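Local coordinates for protein cellobiohydrolase CHBI (Daphnia pulex, PDB 4XNN) that probably hydrolyses (1->4)-beta-D-glucosidic linkages in cellulose and cellotetraose, releasing cellobiose, as a member of glycosyl hydrolase family 7, at residues A[141-145]-A[223-227]; A[193-197]-A[208-212]; A[306-310]-A[370-374]. One frame throughout, in Å; residues are numbered along the deposited sequence.

In the fold
Following the chain from the N terminus, residues 141-145, in the loop between strands 130-137 and 145-152, open contact 1. Before it closes at 223-227, the loop between strands 212-223 and 228-233, the chain makes contact 2 (193-197 with 208-212), which therefore lies wholly within the span that contact 1 bridges and closes a much shorter loop carrying strands 198-200 and 206-208. Contact 3 follows in series, tying the loop between strands 293-301 and 310-319 to the C-terminal end of helix 363-373. None touches another: centres are 31 to 33 Å apart. Contact 1 joins two connections of the large mixed sheet; contact 3, on the opposite side of the chain's centre, fixes one connection to a helix.

Contact 1 of 3, residues A[141-145]-A[223-227]; sequences LDCGL and ANKQS
Leu141 (phi/psi -103/122) begins an irregular segment; Leu141 CA is 5.0 Å from Asn224 CA, the nearest CA pair to 223-227, itself a connection in which Asn224 N donates to Ser227 O (3.1 Å). Leu141 O accepts a nearly straight hydrogen bond from Lys225 N (2.9 Å, 167°). Asp142 starts a type II beta turn to Leu145, with a weak closing bond from Leu145 N to Asp142 O (3.3 Å). Its CB points away from the other segment, yet the carboxylate reaches back: OD1 takes Gln226 NE2 (3.0 Å) and, within the turn, Cys143 N (2.8 Å), while OD2 makes a long salt bridge to Lys225 NZ (3.4 Å), supported by a water 2.9 Å from Asp142 OD2 and 3.0 Å from Lys225 NZ. Cys143 (-31/130) places SG 4.0 Å from Gln226 CG and is disulfide-bonded to Cys412. Gly144 adopts the positive phi (97/-11) of the third turn position, where a CB would strike the preceding carbonyl. Leu145 O receives Asn224 ND2 (2.9 Å, 160°). For this, Asn224 takes chi1 p, leaving OD1 to accept from Gln226 N (2.9 Å) and Ser227 N (3.2 Å), an Asx turn within an Asx motif. Two connections of the beta-sheet framework are thus locked side by side, with Asp393 of helix 390-393 also binding Asn224 ND2 and Gly144 N. The chemistry implies two layers: a buried amide joining one turn to the other, and a charged, water-bridged pair at the more exposed margin.

Contact 2 of 3, residues A[193-197]-A[208-212]; sequences NSKDW and KGYYG
Neither segment is regular. Residues 194-197 form a type II beta turn, with Asp196 at positive phi (50/38) and a weak Trp197 N to Ser194 O bond (3.4 Å). CA atoms approach at Trp197-Gly209 (4.2 Å) and Lys195-Tyr210 (5.5 Å). Tyr210 N gives Lys195 O a weak hydrogen bond (2.9 Å, 126°); CA-H...O contacts join Gly209 CA to Asn193 O (3.5 Å) and Trp197 CA to Lys208 O (3.3 Å). A Gly209 CB would clash with Asn193 O. Asn193 (chi1 t) pairs its amide with the Tyr211 backbone: OD1 accepts Tyr211 N (3.0 Å), ND2 donates to Tyr211 O (3.1 Å). Lys195 crosses one Tyr210 face: NZ lies 4.2 Å from the ring centroid (cation-pi), CE 3.7 Å (CH-pi). The contact closes the base of the loop bearing strands 198-200 and 206-208, continuing their Lys208-Thr198 backbone pairing. Trp197 NE1 bonds Asn54 O, its ring meets Trp56 edge-to-face, and Lys195 touches helix 64-70, while Asn193 and Tyr211 rest on strand 187-188.

Contact 3 of 3, residues A[306-310]-A[370-374]; sequences DNGDF and AMRKG
Arg372 reaches from the last turn of helix 363-373 to the backbone of residues 306-310, a separation too wide for main-chain contact: the CA atoms of Asp306 and Arg372 are 8.0 Å apart, those of Phe310 and Met371 8.6 Å. The Arg372 side chain runs out with chi1 and chi2 both t, then bends at chi3 (-37°) and chi4 (-76°), so that the guanidinium meets two carbonyls near its own plane. NH2 donates a straight bond to Gly308 O (3.1 Å, 171°), while NH1 lies 2.6 Å from Asp306 O in a bond that is short but weak in angle (122°). NE turns back to a salt bridge with Glu369, one helical turn's width earlier. Asp306 and Asn307 are near-helical (-63/-26 and -83/-8) and Gly308 extended (-79/174), a bend that presents both carbonyls to one cation. This clamps the link between antiparallel strands 293-301 and 310-319 to a helix packed on the sheet, in the concanavalin-like fold of glycosyl hydrolase family 7. Where strand 310-319 begins, Phe310 (chi1 t, chi2 30°) points toward Met371, which adopts m, t, p. This rotamer lays the methionine tip over one face of the ring: SD sits 3.9 Å from the Phe310 centroid, 30° off the normal, and CE 3.8 Å, 15° off, a Met-aromatic contact with CH-pi character. Phe299 of strand 293-301 touches both side chains. Gly374 (109/133), the first residue past the helix, leaves helical geometry with positive phi, its N weakly bonded to Ala370 O (3.2 Å) and Met371 O (3.4 Å).

Contact 1 of 3, residues A[141-145]-A[223-227]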
ATOM      1  N   LEU A 141     -15.601   5.748   1.414  1.00 23.28           N
ATOM      2  CA  LEU A 141     -14.494   6.171   2.211  1.00 23.43           C
ATOM      3  C   LEU A 141     -14.432   7.647   2.325  1.00 24.46           C
ATOM      4  O   LEU A 141     -14.342   8.386   1.309  1.00 25.23           O
ATOM      5  CB  LEU A 141     -13.179   5.750   1.600  1.00 24.56           C
ATOM      6  CG  LEU A 141     -12.833   4.308   1.327  1.00 27.55           C
ATOM      7  CD1 LEU A 141     -11.467   3.895   1.850  1.00 29.47           C
ATOM      8  CD2 LEU A 141     -13.821   3.205   1.353  1.00 29.27           C
ATOM      9  N   ASP A 142     -14.464   8.135   3.557  1.00 24.16           N
ATOM     10  CA  ASP A 142     -14.466   9.598   3.746  1.00 26.99           C
ATOM     11  C   ASP A 142     -13.164   9.992   4.434  1.00 24.71           C
ATOM     12  O   ASP A 142     -12.273   9.150   4.517  1.00 22.95           O
ATOM     13  CB  ASP A 142     -15.687  10.013   4.576  1.00 31.16           C
ATOM     14  CG  ASP A 142     -16.232  11.392   4.207  1.00 36.52           C
ATOM     15  OD1 ASP A 142     -15.478  12.271   3.746  1.00 35.72           O
ATOM     16  OD2 ASP A 142     -17.434  11.637   4.456  1.00 41.83           O
ATOM     17  N   CYS A 143     -13.002  11.295   4.732  1.00 24.41           N
ATOM     18  CA  CYS A 143     -11.861  11.837   5.515  1.00 25.20           C
ATOM     19  C   CYS A 143     -11.314  10.833   6.553  1.00 22.91           C
ATOM     20  O   CYS A 143     -12.063  10.252   7.284  1.00 21.10           O
ATOM     21  CB  CYS A 143     -12.281  13.134   6.259  1.00 30.78           C
ATOM     22  SG  CYS A 143     -12.869  14.470   5.170  1.00 41.54           S
ATOM     23  N   GLY A 144     -10.009  10.603   6.578  1.00 19.02           N
ATOM     24  CA  GLY A 144      -9.397   9.721   7.587  1.00 20.34           C
ATOM     25  C   GLY A 144      -9.116   8.295   7.227  1.00 20.10           C
ATOM     26  O   GLY A 144      -8.418   7.614   7.962  1.00 22.31           O
ATOM     27  N   LEU A 145      -9.645   7.838   6.085  1.00 21.43           N
ATOM     28  CA  LEU A 145      -9.526   6.463   5.622  1.00 23.21           C
ATOM     29  C   LEU A 145      -8.839   6.435   4.268  1.00 21.14           C
ATOM     30  O   LEU A 145      -8.856   7.425   3.488  1.00 21.77           O
ATOM     31  CB  LEU A 145     -10.920   5.812   5.469  1.00 25.46           C
ATOM     32  CG  LEU A 145     -11.494   4.826   6.465  1.00 34.04           C
ATOM     33  CD1 LEU A 145     -12.752   4.186   5.835  1.00 34.36           C
ATOM     34  CD2 LEU A 145     -10.504   3.717   6.826  1.00 33.13           C
ATOM     35  N   ALA A 223      -6.065   6.892  -1.450  1.00 19.64           N
ATOM     36  CA  ALA A 223      -7.295   7.622  -1.681  1.00 21.42           C
ATOM     37  C   ALA A 223      -8.451   7.350  -0.749  1.00 18.84           C
ATOM     38  O   ALA A 223      -8.669   6.249  -0.256  1.00 18.51           O
ATOM     39  CB  ALA A 223      -7.792   7.320  -3.083  1.00 21.83           C
ATOM     40  N   ASN A 224      -9.298   8.364  -0.735  1.00 20.10           N
ATOM     41  CA  ASN A 224     -10.705   8.271  -0.261  1.00 20.68           C
ATOM     42  C   ASN A 224     -11.544   9.114  -1.223  1.00 20.93           C
ATOM     43  O   ASN A 224     -11.018   9.475  -2.302  1.00 21.11           O
ATOM     44  CB  ASN A 224     -10.807   8.671   1.198  1.00 19.50           C
ATOM     45  CG  ASN A 224     -10.234  10.063   1.480  1.00 20.63           C
ATOM     46  OD1 ASN A 224     -10.521  11.033   0.798  1.00 19.74           O
ATOM     47  ND2 ASN A 224      -9.453  10.150   2.534  1.00 21.07           N
ATOM     48  N   LYS A 225     -12.848   9.347  -0.932  1.00 19.77           N
ATOM     49  CA  LYS A 225     -13.674  10.085  -1.871  1.00 20.88           C
ATOM     50  C   LYS A 225     -13.283  11.557  -1.959  1.00 21.41           C
ATOM     51  O   LYS A 225     -13.747  12.221  -2.846  1.00 20.34           O
ATOM     52  CB  LYS A 225     -15.156   9.966  -1.519  1.00 22.75           C
ATOM     53  CG  LYS A 225     -15.526  10.830  -0.343  1.00 26.05           C
ATOM     54  CD  LYS A 225     -16.870  10.403   0.242  1.00 30.34           C
ATOM     55  CE  LYS A 225     -17.547  11.574   0.897  1.00 35.24           C
ATOM     56  NZ  LYS A 225     -18.888  11.190   1.449  1.00 37.73           N
ATOM     57  N   GLN A 226     -12.468  12.058  -1.015  1.00 20.27           N
ATOM     58  CA  GLN A 226     -12.087  13.471  -0.998  1.00 22.28           C
ATOM     59  C   GLN A 226     -10.800  13.883  -1.737  1.00 22.10           C
ATOM     60  O   GLN A 226     -10.739  14.981  -2.338  1.00 22.63           O
ATOM     61  CB  GLN A 226     -12.018  13.950   0.447  1.00 22.51           C
ATOM     62  CG  GLN A 226     -13.275  13.632   1.269  1.00 24.39           C
ATOM     63  CD  GLN A 226     -14.457  14.545   0.899  1.00 26.22           C
ATOM     64  OE1 GLN A 226     -14.369  15.349   0.007  1.00 28.83           O
ATOM     65  NE2 GLN A 226     -15.575  14.401   1.611  1.00 26.62           N
ATOM     66  N   SER A 227      -9.770  13.049  -1.611  1.00 21.04           N
ATOM     67  CA  SER A 227      -8.461  13.246  -2.164  1.00 23.19           C
ATOM     68  C   SER A 227      -7.825  11.923  -2.646  1.00 22.60           C
ATOM     69  O   SER A 227      -8.121  10.880  -2.130  1.00 19.08           O
ATOM     70  CB  SER A 227      -7.504  13.836  -1.176  1.00 26.64           C
ATOM     71  OG  SER A 227      -7.973  15.067  -0.757  1.00 29.29           O
TER
HETATM   72  O   HOH W   1     -19.744  13.125   3.549  1.00 59.32           O

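Contact 2 of 3, residues A[193-197]-A[208-212]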
ATOM      1  N   ASN A 193       9.393 -10.137  15.308  1.00 22.34           N
ATOM      2  CA  ASN A 193       9.975  -8.855  15.598  1.00 22.48           C
ATOM      3  C   ASN A 193       9.604  -8.395  17.013  1.00 24.55           C
ATOM      4  O   ASN A 193       9.238  -7.259  17.191  1.00 23.58           O
ATOM      5  CB  ASN A 193       9.449  -7.824  14.587  1.00 22.00           C
ATOM      6  CG  ASN A 193      10.164  -6.477  14.667  1.00 20.85           C
ATOM      7  OD1 ASN A 193      11.357  -6.316  15.068  1.00 22.20           O
ATOM      8  ND2 ASN A 193       9.470  -5.498  14.183  1.00 18.66           N
ATOM      9  N   SER A 194       9.811  -9.275  17.985  1.00 25.07           N
ATOM     10  CA  SER A 194       9.347  -9.128  19.357  1.00 25.73           C
ATOM     11  C   SER A 194      10.320  -8.382  20.296  1.00 24.85           C
ATOM     12  O   SER A 194       9.916  -7.999  21.407  1.00 24.40           O
ATOM     13  CB  SER A 194       9.071 -10.507  19.924  1.00 26.93           C
ATOM     14  OG  SER A 194      10.196 -11.369  19.791  1.00 29.21           O
ATOM     15  N   LYS A 195      11.538  -8.103  19.851  1.00 23.95           N
ATOM     16  CA  LYS A 195      12.479  -7.410  20.726  1.00 27.24           C
ATOM     17  C   LYS A 195      12.040  -5.948  20.902  1.00 26.34           C
ATOM     18  O   LYS A 195      11.713  -5.271  19.940  1.00 22.59           O
ATOM     19  CB  LYS A 195      13.884  -7.489  20.172  1.00 30.33           C
ATOM     20  CG  LYS A 195      14.923  -6.781  20.997  1.00 31.42           C
ATOM     21  CD  LYS A 195      16.259  -6.834  20.247  1.00 38.22           C
ATOM     22  CE  LYS A 195      17.141  -5.680  20.712  1.00 41.42           C
ATOM     23  NZ  LYS A 195      18.625  -5.864  20.745  1.00 46.34           N
ATOM     24  N   ASP A 196      12.069  -5.479  22.160  1.00 24.46           N
ATOM     25  CA  ASP A 196      11.640  -4.159  22.526  1.00 24.38           C
ATOM     26  C   ASP A 196      10.258  -3.786  21.978  1.00 24.78           C
ATOM     27  O   ASP A 196      10.045  -2.632  21.585  1.00 23.70           O
ATOM     28  CB  ASP A 196      12.668  -3.100  22.053  1.00 26.27           C
ATOM     29  CG  ASP A 196      14.033  -3.252  22.747  1.00 28.13           C
ATOM     30  OD1 ASP A 196      14.075  -4.003  23.763  1.00 28.82           O
ATOM     31  OD2 ASP A 196      15.025  -2.654  22.248  1.00 29.58           O
ATOM     32  N   TRP A 197       9.338  -4.733  21.957  1.00 22.93           N
ATOM     33  CA  TRP A 197       8.046  -4.488  21.405  1.00 24.77           C
ATOM     34  C   TRP A 197       7.302  -3.524  22.309  1.00 25.87           C
ATOM     35  O   TRP A 197       7.255  -3.717  23.509  1.00 25.97           O
ATOM     36  CB  TRP A 197       7.262  -5.788  21.256  1.00 25.70           C
ATOM     37  CG  TRP A 197       5.928  -5.640  20.612  1.00 26.18           C
ATOM     38  CD1 TRP A 197       4.706  -5.471  21.232  1.00 25.98           C
ATOM     39  CD2 TRP A 197       5.673  -5.665  19.229  1.00 25.35           C
ATOM     40  NE1 TRP A 197       3.718  -5.446  20.325  1.00 26.83           N
ATOM     41  CE2 TRP A 197       4.271  -5.553  19.065  1.00 27.23           C
ATOM     42  CE3 TRP A 197       6.483  -5.824  18.098  1.00 25.46           C
ATOM     43  CZ2 TRP A 197       3.656  -5.563  17.791  1.00 26.49           C
ATOM     44  CZ3 TRP A 197       5.873  -5.859  16.840  1.00 26.32           C
ATOM     45  CH2 TRP A 197       4.460  -5.733  16.705  1.00 26.40           C
ATOM     46  N   LYS A 208       5.132  -1.976  17.780  1.00 26.92           N
ATOM     47  CA  LYS A 208       6.309  -1.609  17.015  1.00 27.87           C
ATOM     48  C   LYS A 208       7.422  -2.359  17.680  1.00 25.40           C
ATOM     49  O   LYS A 208       7.543  -2.330  18.900  1.00 25.86           O
ATOM     50  CB  LYS A 208       6.648  -0.148  17.145  1.00 30.13           C
ATOM     51  CG  LYS A 208       5.839   0.780  16.297  1.00 37.31           C
ATOM     52  CD  LYS A 208       6.233   2.223  16.555  1.00 40.93           C
ATOM     53  CE  LYS A 208       5.526   3.184  15.581  1.00 51.86           C
ATOM     54  NZ  LYS A 208       5.452   2.722  14.134  1.00 58.98           N
ATOM     55  N   GLY A 209       8.199  -3.063  16.905  1.00 23.14           N
ATOM     56  CA  GLY A 209       9.341  -3.771  17.438  1.00 21.59           C
ATOM     57  C   GLY A 209      10.667  -3.156  17.045  1.00 22.77           C
ATOM     58  O   GLY A 209      10.705  -2.131  16.352  1.00 23.81           O
ATOM     59  N   TYR A 210      11.772  -3.814  17.399  1.00 22.32           N
ATOM     60  CA  TYR A 210      13.089  -3.235  17.257  1.00 22.47           C
ATOM     61  C   TYR A 210      13.438  -2.961  15.792  1.00 25.19           C
ATOM     62  O   TYR A 210      14.052  -1.991  15.507  1.00 22.09           O
ATOM     63  CB  TYR A 210      14.090  -4.202  17.790  1.00 23.81           C
ATOM     64  CG  TYR A 210      15.473  -3.663  17.920  1.00 26.81           C
ATOM     65  CD1 TYR A 210      15.824  -2.829  18.971  1.00 30.85           C
ATOM     66  CD2 TYR A 210      16.427  -3.993  17.013  1.00 30.80           C
ATOM     67  CE1 TYR A 210      17.115  -2.329  19.079  1.00 35.41           C
ATOM     68  CE2 TYR A 210      17.696  -3.502  17.095  1.00 32.65           C
ATOM     69  CZ  TYR A 210      18.041  -2.697  18.108  1.00 35.50           C
ATOM     70  OH  TYR A 210      19.332  -2.289  18.091  1.00 40.23           O
ATOM     71  N   TYR A 211      13.092  -3.854  14.869  1.00 21.05           N
ATOM     72  CA  TYR A 211      13.505  -3.656  13.478  1.00 21.02           C
ATOM     73  C   TYR A 211      12.412  -3.079  12.647  1.00 21.40           C
ATOM     74  O   TYR A 211      11.246  -3.275  12.964  1.00 20.32           O
ATOM     75  CB  TYR A 211      13.863  -4.992  12.823  1.00 22.76           C
ATOM     76  CG  TYR A 211      15.031  -5.668  13.468  1.00 23.38           C
ATOM     77  CD1 TYR A 211      16.342  -5.245  13.233  1.00 25.98           C
ATOM     78  CD2 TYR A 211      14.810  -6.677  14.365  1.00 27.82           C
ATOM     79  CE1 TYR A 211      17.416  -5.875  13.848  1.00 26.37           C
ATOM     80  CE2 TYR A 211      15.861  -7.332  14.977  1.00 31.27           C
ATOM     81  CZ  TYR A 211      17.154  -6.900  14.720  1.00 27.95           C
ATOM     82  OH  TYR A 211      18.134  -7.549  15.368  1.00 33.56           O
ATOM     83  N   GLY A 212      12.801  -2.431  11.549  1.00 20.68           N
ATOM     84  CA  GLY A 212      11.861  -2.162  10.490  1.00 20.22           C
ATOM     85  C   GLY A 212      12.162  -2.963   9.220  1.00 20.26           C
ATOM     86  O   GLY A 212      13.179  -3.645   9.142  1.00 21.19           O
TER

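Contact 3 of 3, residues A[306-310]-A[370-374]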
ATOM      1  N   ASP A 306      11.508  -2.167 -22.897  1.00 33.08           N
ATOM      2  CA  ASP A 306      11.698  -2.785 -21.596  1.00 33.85           C
ATOM      3  C   ASP A 306      13.145  -2.560 -21.002  1.00 35.64           C
ATOM      4  O   ASP A 306      13.402  -2.621 -19.778  1.00 35.02           O
ATOM      5  CB  ASP A 306      11.412  -4.311 -21.722  1.00 41.08           C
ATOM      6  CG  ASP A 306      10.119  -4.631 -22.563  1.00 47.41           C
ATOM      7  OD1 ASP A 306       9.386  -3.724 -23.072  1.00 47.53           O
ATOM      8  OD2 ASP A 306       9.814  -5.813 -22.721  1.00 50.09           O
ATOM      9  N   ASN A 307      14.106  -2.360 -21.862  1.00 32.95           N
ATOM     10  CA  ASN A 307      15.449  -2.038 -21.396  1.00 33.82           C
ATOM     11  C   ASN A 307      15.761  -0.596 -21.043  1.00 32.61           C
ATOM     12  O   ASN A 307      16.785  -0.353 -20.441  1.00 32.49           O
ATOM     13  CB  ASN A 307      16.431  -2.493 -22.410  1.00 35.47           C
ATOM     14  CG  ASN A 307      16.363  -3.981 -22.620  1.00 36.12           C
ATOM     15  OD1 ASN A 307      16.003  -4.743 -21.724  1.00 45.09           O
ATOM     16  ND2 ASN A 307      16.693  -4.386 -23.784  1.00 36.47           N
ATOM     17  N   GLY A 308      14.874   0.348 -21.315  1.00 31.50           N
ATOM     18  CA  GLY A 308      15.224   1.740 -21.071  1.00 30.24           C
ATOM     19  C   GLY A 308      15.083   2.055 -19.615  1.00 28.74           C
ATOM     20  O   GLY A 308      14.608   1.243 -18.900  1.00 28.32           O
ATOM     21  N   ASP A 309      15.472   3.247 -19.182  1.00 28.44           N
ATOM     22  CA  ASP A 309      15.276   3.624 -17.783  1.00 28.51           C
ATOM     23  C   ASP A 309      13.815   4.187 -17.647  1.00 25.59           C
ATOM     24  O   ASP A 309      13.287   4.817 -18.596  1.00 25.78           O
ATOM     25  CB  ASP A 309      16.230   4.784 -17.364  1.00 29.28           C
ATOM     26  CG  ASP A 309      17.710   4.439 -17.483  1.00 30.71           C
ATOM     27  OD1 ASP A 309      18.069   3.316 -17.206  1.00 28.89           O
ATOM     28  OD2 ASP A 309      18.514   5.323 -17.817  1.00 32.68           O
ATOM     29  N   PHE A 310      13.205   4.016 -16.465  1.00 23.69           N
ATOM     30  CA  PHE A 310      11.870   4.661 -16.188  1.00 21.00           C
ATOM     31  C   PHE A 310      12.066   6.178 -16.226  1.00 22.16           C
ATOM     32  O   PHE A 310      12.992   6.723 -15.579  1.00 22.83           O
ATOM     33  CB  PHE A 310      11.474   4.267 -14.784  1.00 20.29           C
ATOM     34  CG  PHE A 310      10.105   4.665 -14.347  1.00 20.25           C
ATOM     35  CD1 PHE A 310       9.042   4.780 -15.237  1.00 19.95           C
ATOM     36  CD2 PHE A 310       9.857   4.766 -12.963  1.00 20.65           C
ATOM     37  CE1 PHE A 310       7.759   5.024 -14.782  1.00 19.77           C
ATOM     38  CE2 PHE A 310       8.587   5.043 -12.476  1.00 19.68           C
ATOM     39  CZ  PHE A 310       7.526   5.185 -13.374  1.00 19.66           C
ATOM     40  N   ALA A 370      13.593  -1.125  -9.597  1.00 26.24           N
ATOM     41  CA  ALA A 370      12.715  -1.980  -8.796  1.00 23.56           C
ATOM     42  C   ALA A 370      11.661  -2.627  -9.614  1.00 22.24           C
ATOM     43  O   ALA A 370      11.340  -3.807  -9.393  1.00 25.54           O
ATOM     44  CB  ALA A 370      12.048  -1.161  -7.702  1.00 23.11           C
ATOM     45  N   MET A 371      11.065  -1.827 -10.511  1.00 22.59           N
ATOM     46  CA  MET A 371       9.985  -2.255 -11.392  1.00 23.70           C
ATOM     47  C   MET A 371      10.448  -3.302 -12.422  1.00 27.39           C
ATOM     48  O   MET A 371       9.685  -4.198 -12.815  1.00 27.85           O
ATOM     49  CB  MET A 371       9.435  -1.017 -12.116  1.00 24.80           C
ATOM     50  CG  MET A 371       8.751  -0.003 -11.189  1.00 23.73           C
ATOM     51  SD  MET A 371       8.637   1.671 -11.793  1.00 24.03           S
ATOM     52  CE  MET A 371       7.375   1.542 -13.066  1.00 25.42           C
ATOM     53  N   ARG A 372      11.694  -3.161 -12.841  1.00 28.77           N
ATOM     54  CA  ARG A 372      12.336  -4.089 -13.769  1.00 31.27           C
ATOM     55  C   ARG A 372      12.534  -5.451 -13.099  1.00 32.05           C
ATOM     56  O   ARG A 372      12.216  -6.468 -13.702  1.00 32.97           O
ATOM     57  CB  ARG A 372      13.724  -3.574 -14.204  1.00 32.47           C
ATOM     58  CG  ARG A 372      14.363  -4.508 -15.276  1.00 39.76           C
ATOM     59  CD  ARG A 372      15.774  -4.118 -15.686  1.00 39.89           C
ATOM     60  NE  ARG A 372      16.012  -2.655 -15.762  1.00 37.56           N
ATOM     61  CZ  ARG A 372      15.576  -1.928 -16.743  1.00 31.04           C
ATOM     62  NH1 ARG A 372      14.877  -2.482 -17.701  1.00 34.18           N
ATOM     63  NH2 ARG A 372      15.829  -0.648 -16.782  1.00 34.54           N
ATOM     64  N   LYS A 373      13.040  -5.479 -11.870  1.00 31.13           N
ATOM     65  CA  LYS A 373      13.143  -6.749 -11.114  1.00 33.68           C
ATOM     66  C   LYS A 373      11.777  -7.412 -10.826  1.00 35.69           C
ATOM     67  O   LYS A 373      11.713  -8.597 -10.728  1.00 33.96           O
ATOM     68  CB  LYS A 373      13.955  -6.553  -9.870  1.00 39.67           C
ATOM     69  CG  LYS A 373      13.861  -7.683  -8.862  1.00 52.70           C
ATOM     70  CD  LYS A 373      14.345  -9.036  -9.392  1.00 59.27           C
ATOM     71  CE  LYS A 373      14.159 -10.123  -8.343  1.00 61.66           C
ATOM     72  NZ  LYS A 373      14.887  -9.825  -7.062  1.00 63.43           N
ATOM     73  N   GLY A 374      10.681  -6.669 -10.741  1.00 28.37           N
ATOM     74  CA  GLY A 374       9.387  -7.251 -10.431  1.00 26.30           C
ATOM     75  C   GLY A 374       8.946  -6.851  -8.996  1.00 25.88           C
ATOM     76  O   GLY A 374       9.724  -6.880  -8.100  1.00 26.02           O
TER